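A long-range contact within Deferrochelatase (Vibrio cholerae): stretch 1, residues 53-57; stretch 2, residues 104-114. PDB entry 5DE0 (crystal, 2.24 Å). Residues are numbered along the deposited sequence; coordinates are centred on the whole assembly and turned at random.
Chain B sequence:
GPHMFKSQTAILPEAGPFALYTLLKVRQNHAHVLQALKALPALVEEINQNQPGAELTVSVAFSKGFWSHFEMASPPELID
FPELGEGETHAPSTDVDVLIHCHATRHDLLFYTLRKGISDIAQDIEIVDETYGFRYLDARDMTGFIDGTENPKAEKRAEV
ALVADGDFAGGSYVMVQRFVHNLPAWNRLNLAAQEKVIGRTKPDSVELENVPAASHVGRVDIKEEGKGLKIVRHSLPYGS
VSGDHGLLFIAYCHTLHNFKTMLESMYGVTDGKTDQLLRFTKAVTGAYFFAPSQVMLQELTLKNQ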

# COMPACT_ATOMS: atom_id res chain seq x y z
N GLY B 53 11.81 -16.40 -7.54
CA GLY B 53 10.52 -15.98 -8.06
C GLY B 53 10.20 -14.52 -7.79
O GLY B 53 9.25 -13.97 -8.37
N ALA B 54 10.98 -13.89 -6.92
CA ALA B 54 10.75 -12.49 -6.56
C ALA B 54 10.92 -11.57 -7.76
O ALA B 54 10.14 -10.63 -7.94
CB ALA B 54 11.70 -12.08 -5.45
N GLU B 55 11.94 -11.85 -8.57
CA GLU B 55 12.25 -11.05 -9.75
C GLU B 55 12.36 -9.57 -9.40
O GLU B 55 11.91 -8.70 -10.15
CB GLU B 55 11.20 -11.27 -10.84
CG GLU B 55 11.14 -12.71 -11.34
CD GLU B 55 10.16 -12.91 -12.48
OE1 GLU B 55 9.49 -11.92 -12.87
OE2 GLU B 55 10.05 -14.05 -12.97
N LEU B 56 12.96 -9.29 -8.25
CA LEU B 56 13.15 -7.92 -7.79
C LEU B 56 14.14 -7.17 -8.68
O LEU B 56 15.23 -7.67 -8.98
CB LEU B 56 13.64 -7.90 -6.34
CG LEU B 56 13.93 -6.52 -5.74
CD1 LEU B 56 12.66 -5.70 -5.58
CD2 LEU B 56 14.64 -6.67 -4.40
N THR B 57 13.75 -5.98 -9.12
CA THR B 57 14.59 -5.16 -9.98
C THR B 57 14.73 -3.76 -9.39
O THR B 57 13.99 -3.39 -8.49
CB THR B 57 14.01 -5.05 -11.40
OG1 THR B 57 12.73 -4.42 -11.34
CG2 THR B 57 13.86 -6.43 -12.03
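Stretch 2 104-114: ATRHDLLFYTL

How does stretch 2 approach the start of stretch 1? It arrives extended at A104, turns through T105 and R106, and continues as a helix that includes residues 108-114, while stretch 1 has no regular structure at G53-L56. The alpha carbons pair in opposite order, CA of A54 lying 5.2 Å from CA of T105 and CA of L56 4.4 Å from CA of A104, so locally the two backbones run antiparallel. At G53, whose positive phi of 89° suits glycine, T105 extends its p-rotamer hydroxyl to the backbone of stretch 1: OG1 of T105 donates a very short hydrogen bond, 2.5 Å, to O of G53.

What holds A54 in place? O of A54 accepts a nearly straight hydrogen bond from N of T105 at 2.9 Å, so T105 grips two successive carbonyls, one with its side chain and one with its backbone. The small methyl of A54 packs against L109 in the helix, with CB of A54 3.6 Å from CD1 of L109.

Does E55 add much? Its backbone adopts phi 52° and psi 40°, and its exposed side chain contributes a modest contact, OE1 of E55 lying 3.7 Å from CG2 of T105. O of E55 comes within 3.9 Å of CA of A104, without a hydrogen bond across the contact.

Where does L56 go? In an extended conformation (phi -68°, psi 130°), it rests its t-rotamer side chain against A104 and the helix. CD1 of L56 lies 3.9 Å from CB of A104 and 3.8 Å from CD2 of L110, while CD2 of L56 reaches OG1 of T113 at 3.4 Å. That hydroxyl is already engaged, OG1 of T113 donating to O of L109 at 2.6 Å, one helical turn back, so it can lie against leucine without an unmet polar need. Beyond L56 the contact ends: T57 makes no contact within 4.5 Å, its side chain staying at least 5.2 Å away.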

# COMPACT_ATOMS: atom_id res chain seq x y z
N ALA B 104 8.58 -5.86 -8.63
CA ALA B 104 8.78 -7.28 -8.33
C ALA B 104 7.46 -8.05 -8.34
O ALA B 104 6.39 -7.46 -8.52
CB ALA B 104 9.48 -7.45 -6.99
N THR B 105 7.54 -9.36 -8.14
CA THR B 105 6.35 -10.20 -8.13
C THR B 105 5.71 -10.24 -6.75
O THR B 105 4.67 -10.88 -6.55
CB THR B 105 6.67 -11.64 -8.58
OG1 THR B 105 7.62 -12.23 -7.68
CG2 THR B 105 7.24 -11.65 -9.99
N ARG B 106 6.32 -9.56 -5.79
CA ARG B 106 5.76 -9.46 -4.44
C ARG B 106 5.98 -8.06 -3.87
O ARG B 106 6.95 -7.38 -4.20
CB ARG B 106 6.37 -10.53 -3.52
CG ARG B 106 7.85 -10.77 -3.73
CD ARG B 106 8.32 -12.03 -3.00
NE ARG B 106 8.35 -11.86 -1.55
CZ ARG B 106 8.99 -12.68 -0.72
NH1 ARG B 106 9.65 -13.72 -1.20
NH2 ARG B 106 8.97 -12.45 0.59
N HIS B 107 5.06 -7.65 -3.00
CA HIS B 107 5.03 -6.29 -2.48
C HIS B 107 6.00 -6.07 -1.32
O HIS B 107 6.64 -5.02 -1.24
CB HIS B 107 3.61 -5.93 -2.05
CG HIS B 107 3.50 -4.63 -1.30
ND1 HIS B 107 3.30 -3.43 -1.94
CD2 HIS B 107 3.57 -4.36 0.02
CE1 HIS B 107 3.24 -2.46 -1.04
NE2 HIS B 107 3.41 -3.00 0.16
N ASP B 108 6.10 -7.05 -0.44
CA ASP B 108 6.85 -6.90 0.81
C ASP B 108 8.34 -6.58 0.60
O ASP B 108 8.90 -5.76 1.32
CB ASP B 108 6.71 -8.16 1.67
CG ASP B 108 7.28 -9.40 1.00
OD1 ASP B 108 7.19 -9.50 -0.24
OD2 ASP B 108 7.81 -10.26 1.73
N LEU B 109 8.95 -7.20 -0.40
CA LEU B 109 10.38 -6.99 -0.66
C LEU B 109 10.68 -5.57 -1.14
O LEU B 109 11.82 -5.11 -1.05
CB LEU B 109 10.89 -8.01 -1.68
CG LEU B 109 10.95 -9.46 -1.21
CD1 LEU B 109 11.46 -10.36 -2.32
CD2 LEU B 109 11.83 -9.58 0.03
N LEU B 110 9.66 -4.89 -1.65
CA LEU B 110 9.80 -3.50 -2.07
C LEU B 110 10.00 -2.61 -0.85
O LEU B 110 10.89 -1.76 -0.82
CB LEU B 110 8.58 -3.03 -2.86
CG LEU B 110 8.24 -3.81 -4.14
CD1 LEU B 110 6.96 -3.28 -4.75
CD2 LEU B 110 9.38 -3.75 -5.14
N PHE B 111 9.15 -2.81 0.16
CA PHE B 111 9.27 -2.09 1.42
C PHE B 111 10.62 -2.40 2.07
O PHE B 111 11.28 -1.51 2.59
CB PHE B 111 8.12 -2.46 2.36
CG PHE B 111 8.17 -1.74 3.69
CD1 PHE B 111 8.90 -2.25 4.75
CD2 PHE B 111 7.47 -0.56 3.87
CE1 PHE B 111 8.95 -1.59 5.96
CE2 PHE B 111 7.51 0.11 5.08
CZ PHE B 111 8.25 -0.41 6.13
N TYR B 112 11.00 -3.67 2.05
CA TYR B 112 12.26 -4.10 2.67
C TYR B 112 13.47 -3.47 1.98
O TYR B 112 14.42 -3.07 2.64
CB TYR B 112 12.39 -5.62 2.65
CG TYR B 112 13.74 -6.12 3.13
CD1 TYR B 112 14.03 -6.21 4.48
CD2 TYR B 112 14.73 -6.49 2.22
CE1 TYR B 112 15.26 -6.66 4.92
CE2 TYR B 112 15.96 -6.94 2.65
CZ TYR B 112 16.22 -7.02 4.00
OH TYR B 112 17.45 -7.47 4.43
N THR B 113 13.42 -3.41 0.65
CA THR B 113 14.54 -2.86 -0.12
C THR B 113 14.76 -1.39 0.21
O THR B 113 15.90 -0.94 0.33
CB THR B 113 14.30 -3.01 -1.63
OG1 THR B 113 14.16 -4.40 -1.96
CG2 THR B 113 15.47 -2.43 -2.42
N LEU B 114 13.67 -0.65 0.38
CA LEU B 114 13.76 0.77 0.70
C LEU B 114 14.21 0.99 2.15
O LEU B 114 15.09 1.81 2.40
CB LEU B 114 12.43 1.47 0.46
CG LEU B 114 12.42 2.97 0.73
CD1 LEU B 114 13.50 3.66 -0.09
CD2 LEU B 114 11.05 3.57 0.43